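Local atomic coordinates of glutathione S-transferase enzyme with thioredoxin-like domain (Bradyrhizobium sp., PDB entry 4MF7), a protein that probably catalyses the conjugation of glutathione to electrophilic substrates, as a dimeric glutathione transferase with a thioredoxin-like N-terminal domain. Residues L87-G101 against G108-K122. Sequence-based numbering, arbitrary orientation.
Sequences LNPNGKIPAIIDPNG and GLFESGAILQYLAEK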
loop_
_atom_site.group_PDB
_atom_site.type_symbol
_atom_site.label_atom_id
_atom_site.label_comp_id
_atom_site.label_asym_id
_atom_site.label_seq_id
_atom_site.Cartn_x
_atom_site.Cartn_y
_atom_site.Cartn_z
ATOM N N LEU A 87 -11.446 -4.310 15.499
ATOM C CA LEU A 87 -11.591 -3.929 14.091
ATOM C C LEU A 87 -10.261 -3.914 13.331
ATOM O O LEU A 87 -10.169 -4.454 12.216
ATOM C CB LEU A 87 -12.256 -2.558 13.977
ATOM C CG LEU A 87 -12.492 -1.994 12.578
ATOM C CD1 LEU A 87 -13.280 -2.928 11.684
ATOM C CD2 LEU A 87 -13.170 -0.636 12.669
ATOM N N ASN A 88 -9.257 -3.251 13.907
ATOM C CA ASN A 88 -7.912 -3.254 13.348
ATOM C C ASN A 88 -6.894 -3.736 14.385
ATOM O O ASN A 88 -6.407 -2.939 15.186
ATOM C CB ASN A 88 -7.493 -1.887 12.799
ATOM C CG ASN A 88 -6.161 -1.952 12.056
ATOM O OD1 ASN A 88 -5.614 -3.047 11.872
ATOM N ND2 ASN A 88 -5.627 -0.795 11.646
ATOM N N PRO A 89 -6.570 -5.048 14.370
ATOM C CA PRO A 89 -5.577 -5.563 15.326
ATOM C C PRO A 89 -4.229 -4.849 15.246
ATOM O O PRO A 89 -3.465 -4.902 16.206
ATOM C CB PRO A 89 -5.435 -7.037 14.924
ATOM C CG PRO A 89 -6.735 -7.378 14.284
ATOM C CD PRO A 89 -7.073 -6.124 13.495
ATOM N N ASN A 90 -3.946 -4.202 14.115
ATOM C CA ASN A 90 -2.754 -3.358 13.963
ATOM C C ASN A 90 -2.732 -2.105 14.802
ATOM O O ASN A 90 -1.681 -1.510 14.945
ATOM C CB ASN A 90 -2.572 -2.893 12.522
ATOM C CG ASN A 90 -2.002 -3.954 11.651
ATOM O OD1 ASN A 90 -2.720 -4.587 10.878
ATOM N ND2 ASN A 90 -0.699 -4.153 11.758
ATOM N N GLY A 91 -3.888 -1.662 15.288
ATOM C CA GLY A 91 -3.949 -0.461 16.109
ATOM C C GLY A 91 -3.731 0.860 15.386
ATOM O O GLY A 91 -3.346 1.869 16.002
ATOM N N LYS A 92 -4.003 0.882 14.081
ATOM C CA LYS A 92 -3.839 2.096 13.302
ATOM C C LYS A 92 -5.153 2.617 12.769
ATOM O O LYS A 92 -6.078 1.860 12.528
ATOM C CB LYS A 92 -2.901 1.854 12.128
ATOM C CG LYS A 92 -1.460 1.565 12.549
ATOM C CD LYS A 92 -0.625 1.124 11.359
ATOM C CE LYS A 92 0.800 0.775 11.773
ATOM N NZ LYS A 92 1.643 0.384 10.607
ATOM N N ILE A 93 -5.190 3.916 12.556
ATOM C CA ILE A 93 -6.296 4.567 11.844
ATOM C C ILE A 93 -5.831 4.887 10.426
ATOM O O ILE A 93 -4.621 4.908 10.151
ATOM C CB ILE A 93 -6.767 5.848 12.606
ATOM C CG1 ILE A 93 -5.623 6.850 12.846
ATOM C CG2 ILE A 93 -7.441 5.454 13.920
ATOM C CD1 ILE A 93 -5.425 7.839 11.728
ATOM N N PRO A 94 -6.772 5.106 9.493
ATOM C CA PRO A 94 -8.227 4.989 9.640
ATOM C C PRO A 94 -8.734 3.558 9.487
ATOM O O PRO A 94 -8.054 2.705 8.900
ATOM C CB PRO A 94 -8.754 5.851 8.493
ATOM C CG PRO A 94 -7.691 5.784 7.437
ATOM C CD PRO A 94 -6.384 5.544 8.144
ATOM N N ALA A 95 -9.921 3.306 10.021
ATOM C CA ALA A 95 -10.660 2.067 9.779
ATOM C C ALA A 95 -12.108 2.449 9.541
ATOM O O ALA A 95 -12.546 3.473 10.033
ATOM C CB ALA A 95 -10.551 1.119 10.942
ATOM N N ILE A 96 -12.817 1.650 8.762
ATOM C CA ILE A 96 -14.259 1.827 8.552
ATOM C C ILE A 96 -15.044 0.533 8.800
ATOM O O ILE A 96 -14.486 -0.591 8.772
ATOM C CB ILE A 96 -14.586 2.356 7.147
ATOM C CG1 ILE A 96 -14.234 1.322 6.072
ATOM C CG2 ILE A 96 -13.958 3.700 6.863
ATOM C CD1 ILE A 96 -14.838 1.548 4.711
ATOM N N ILE A 97 -16.342 0.699 9.058
ATOM C CA ILE A 97 -17.304 -0.380 8.867
ATOM C C ILE A 97 -18.373 0.162 7.939
ATOM O O ILE A 97 -19.028 1.163 8.249
ATOM C CB ILE A 97 -17.967 -0.882 10.175
ATOM C CG1 ILE A 97 -16.931 -1.430 11.157
ATOM C CG2 ILE A 97 -19.047 -1.921 9.841
ATOM C CD1 ILE A 97 -17.429 -1.567 12.584
ATOM N N ASP A 98 -18.514 -0.457 6.782
ATOM C CA ASP A 98 -19.596 -0.138 5.877
ATOM C C ASP A 98 -20.744 -1.117 6.189
ATOM O O ASP A 98 -20.632 -2.309 5.893
ATOM C CB ASP A 98 -19.155 -0.277 4.427
ATOM C CG ASP A 98 -20.237 0.088 3.459
ATOM O OD1 ASP A 98 -21.336 0.489 3.934
ATOM O OD2 ASP A 98 -20.004 -0.009 2.238
ATOM N N PRO A 99 -21.848 -0.620 6.802
ATOM C CA PRO A 99 -22.972 -1.525 7.086
ATOM C C PRO A 99 -23.631 -2.100 5.815
ATOM O O PRO A 99 -24.284 -3.130 5.885
ATOM C CB PRO A 99 -23.967 -0.617 7.867
ATOM C CG PRO A 99 -23.702 0.745 7.292
ATOM C CD PRO A 99 -22.199 0.792 7.089
ATOM N N ASN A 100 -23.469 -1.413 4.690
ATOM C CA ASN A 100 -23.994 -1.795 3.383
ATOM C C ASN A 100 -22.873 -2.347 2.467
ATOM O O ASN A 100 -22.673 -1.869 1.334
ATOM C CB ASN A 100 -24.665 -0.598 2.702
ATOM C CG ASN A 100 -25.687 0.073 3.600
ATOM O OD1 ASN A 100 -26.572 -0.587 4.115
ATOM N ND2 ASN A 100 -25.548 1.377 3.822
ATOM N N GLY A 101 -22.175 -3.352 2.982
ATOM C CA GLY A 101 -21.038 -3.918 2.281
ATOM C C GLY A 101 -21.483 -4.914 1.231
ATOM O O GLY A 101 -22.696 -5.093 0.985
ATOM N N GLY A 108 -15.987 -4.663 7.733
ATOM C CA GLY A 108 -14.992 -3.878 8.439
ATOM C C GLY A 108 -13.704 -3.904 7.648
ATOM O O GLY A 108 -13.298 -4.950 7.144
ATOM N N LEU A 109 -13.070 -2.754 7.501
ATOM C CA LEU A 109 -11.912 -2.673 6.638
ATOM C C LEU A 109 -10.932 -1.650 7.195
ATOM O O LEU A 109 -11.318 -0.572 7.609
ATOM C CB LEU A 109 -12.360 -2.307 5.224
ATOM C CG LEU A 109 -11.483 -2.632 4.036
ATOM C CD1 LEU A 109 -11.345 -4.139 3.865
ATOM C CD2 LEU A 109 -12.069 -1.987 2.779
ATOM N N PHE A 110 -9.655 -2.016 7.229
ATOM C CA PHE A 110 -8.622 -1.075 7.559
ATOM C C PHE A 110 -7.605 -1.025 6.408
ATOM O O PHE A 110 -7.756 -1.708 5.391
ATOM C CB PHE A 110 -7.995 -1.399 8.915
ATOM C CG PHE A 110 -7.476 -2.820 9.013
ATOM C CD1 PHE A 110 -6.238 -3.155 8.506
ATOM C CD2 PHE A 110 -8.242 -3.801 9.614
ATOM C CE1 PHE A 110 -5.769 -4.468 8.586
ATOM C CE2 PHE A 110 -7.791 -5.101 9.702
ATOM C CZ PHE A 110 -6.556 -5.440 9.179
ATOM N N GLU A 111 -6.606 -0.164 6.561
ATOM C CA GLU A 111 -5.561 0.071 5.580
ATOM C C GLU A 111 -6.108 1.068 4.581
ATOM O O GLU A 111 -7.046 0.781 3.823
ATOM C CB GLU A 111 -5.027 -1.230 4.928
ATOM C CG GLU A 111 -3.603 -1.100 4.391
ATOM C CD GLU A 111 -3.493 -0.146 3.212
ATOM O OE1 GLU A 111 -4.104 -0.390 2.155
ATOM O OE2 GLU A 111 -2.785 0.862 3.337
ATOM N N SER A 112 -5.585 2.292 4.649
ATOM C CA SER A 112 -6.132 3.407 3.860
ATOM C C SER A 112 -6.188 3.159 2.355
ATOM O O SER A 112 -7.130 3.572 1.707
ATOM C CB SER A 112 -5.379 4.712 4.192
ATOM O OG SER A 112 -4.039 4.608 3.720
ATOM N N GLY A 113 -5.189 2.470 1.783
ATOM C CA GLY A 113 -5.211 2.125 0.364
ATOM C C GLY A 113 -6.347 1.192 -0.027
ATOM O O GLY A 113 -7.052 1.454 -1.020
ATOM N N ALA A 114 -6.524 0.142 0.766
ATOM C CA ALA A 114 -7.627 -0.807 0.602
ATOM C C ALA A 114 -8.976 -0.056 0.690
ATOM O O ALA A 114 -9.874 -0.261 -0.115
ATOM C CB ALA A 114 -7.557 -1.893 1.655
ATOM N N ILE A 115 -9.070 0.876 1.636
ATOM C CA ILE A 115 -10.319 1.599 1.859
ATOM C C ILE A 115 -10.632 2.489 0.671
ATOM O O ILE A 115 -11.799 2.568 0.240
ATOM C CB ILE A 115 -10.322 2.395 3.202
ATOM C CG1 ILE A 115 -10.333 1.471 4.429
ATOM C CG2 ILE A 115 -11.562 3.321 3.261
ATOM C CD1 ILE A 115 -9.896 2.149 5.697
ATOM N N LEU A 116 -9.631 3.230 0.170
ATOM C CA LEU A 116 -9.801 4.093 -0.976
ATOM C C LEU A 116 -10.233 3.294 -2.188
ATOM O O LEU A 116 -11.142 3.687 -2.890
ATOM C CB LEU A 116 -8.546 4.902 -1.304
ATOM C CG LEU A 116 -8.123 6.027 -0.349
ATOM C CD1 LEU A 116 -6.880 6.750 -0.858
ATOM C CD2 LEU A 116 -9.245 7.004 -0.146
ATOM N N GLN A 117 -9.599 2.151 -2.419
ATOM C CA GLN A 117 -10.034 1.319 -3.531
ATOM C C GLN A 117 -11.457 0.807 -3.369
ATOM O O GLN A 117 -12.223 0.831 -4.343
ATOM C CB GLN A 117 -9.116 0.121 -3.721
ATOM C CG GLN A 117 -7.744 0.497 -4.216
ATOM C CD GLN A 117 -6.922 -0.739 -4.542
ATOM O OE1 GLN A 117 -7.266 -1.492 -5.458
ATOM N NE2 GLN A 117 -5.849 -0.951 -3.805
ATOM N N TYR A 118 -11.780 0.318 -2.181
ATOM C CA TYR A 118 -13.113 -0.171 -1.849
ATOM C C TYR A 118 -14.185 0.892 -2.117
ATOM O O TYR A 118 -15.208 0.615 -2.791
ATOM C CB TYR A 118 -13.197 -0.627 -0.399
ATOM C CG TYR A 118 -14.614 -0.928 0.031
ATOM C CD1 TYR A 118 -15.253 -2.071 -0.407
ATOM C CD2 TYR A 118 -15.339 -0.028 0.814
ATOM C CE1 TYR A 118 -16.555 -2.336 -0.058
ATOM C CE2 TYR A 118 -16.646 -0.294 1.187
ATOM C CZ TYR A 118 -17.252 -1.442 0.723
ATOM O OH TYR A 118 -18.547 -1.744 1.068
ATOM N N LEU A 119 -13.950 2.098 -1.608
ATOM C CA LEU A 119 -14.886 3.207 -1.823
ATOM C C LEU A 119 -14.983 3.666 -3.291
ATOM O O LEU A 119 -16.050 4.016 -3.744
ATOM C CB LEU A 119 -14.566 4.383 -0.887
ATOM C CG LEU A 119 -14.694 4.127 0.612
ATOM C CD1 LEU A 119 -14.227 5.337 1.381
ATOM C CD2 LEU A 119 -16.100 3.708 1.059
ATOM N N ALA A 120 -13.885 3.626 -4.051
ATOM C CA ALA A 120 -13.895 3.935 -5.461
ATOM C C ALA A 120 -14.777 2.946 -6.219
ATOM O O ALA A 120 -15.555 3.332 -7.089
ATOM C CB ALA A 120 -12.491 3.940 -6.048
ATOM N N GLU A 121 -14.657 1.677 -5.879
ATOM C CA GLU A 121 -15.462 0.628 -6.535
ATOM C C GLU A 121 -16.917 0.701 -6.112
ATOM O O GLU A 121 -17.813 0.531 -6.943
ATOM C CB GLU A 121 -14.954 -0.765 -6.207
ATOM C CG GLU A 121 -13.514 -0.984 -6.576
ATOM C CD GLU A 121 -13.329 -1.495 -7.968
ATOM O OE1 GLU A 121 -13.064 -0.649 -8.853
ATOM O OE2 GLU A 121 -13.445 -2.732 -8.135
ATOM N N LYS A 122 -17.162 0.932 -4.828
ATOM C CA LYS A 122 -18.537 1.040 -4.318
ATOM C C LYS A 122 -19.298 2.139 -5.058
ATOM O O LYS A 122 -20.489 1.985 -5.374
ATOM C CB LYS A 122 -18.524 1.321 -2.822
ATOM C CG LYS A 122 -19.876 1.615 -2.188
ATOM C CD LYS A 122 -19.737 1.844 -0.689
ATOM C CE LYS A 122 -21.083 2.150 -0.027
ATOM N NZ LYS A 122 -21.884 0.929 0.197
HETATM O O HOH W 1 -5.598 1.662 8.565
HETATM O O HOH W 2 -23.065 2.486 3.092
#
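Asp98 OD2 accepts two bonds from the helix 112-122. Tyr118 OH meets it at 2.5 Å, on the anti side and tilted out of the carboxylate plane. Lys122 NZ takes the syn lone pair at 2.9 Å, a salt bridge. Tyr118 meets this oxygen with its ring edge, and Lys122 reaches it by an extended chain bent only at its last torsion (chi4 79°). A leucine in place of Asp98 would probably leave the Lys122 ammonium without its countercharge and the buried Tyr118 hydroxyl without this acceptor. Between strands, Ile96 and Leu109 form an antiparallel hydrogen-bonded pair, Ile96 N to Leu109 O and Leu109 N to Ile96 O each spanning 2.9 Å. Ile96 CD1 lies 4.0 Å from Ile115 CG2, joining sheet to helix. Around Phe110, the Asn88 amide stacks almost parallel to the ring (8°); OD1 sits over the ring centre, 3.3 Å above the plane, while Leu87 O approaches the ring edge.

Second-shell bonds position Asn88 and Asp98: Asn88 ND2 donates to Lys92 O, and Asx turns bring Asn90 N to Asn88 OD1 and Asn100 N to Asp98 OD1. Pro94, whose preceding peptide is cis as in the thioredoxin fold, shares a water through its O with Glu111 N. Glu111, at the N-cap, accepts from Ala114 N with OE1.

The hairpin 95-98/107-110 ends the sheet, strand 43-47 flanking 95-98; helix 112-123 packs beside helix 53-63, and Trp135 of the second subunit meets Tyr118 edge-to-face.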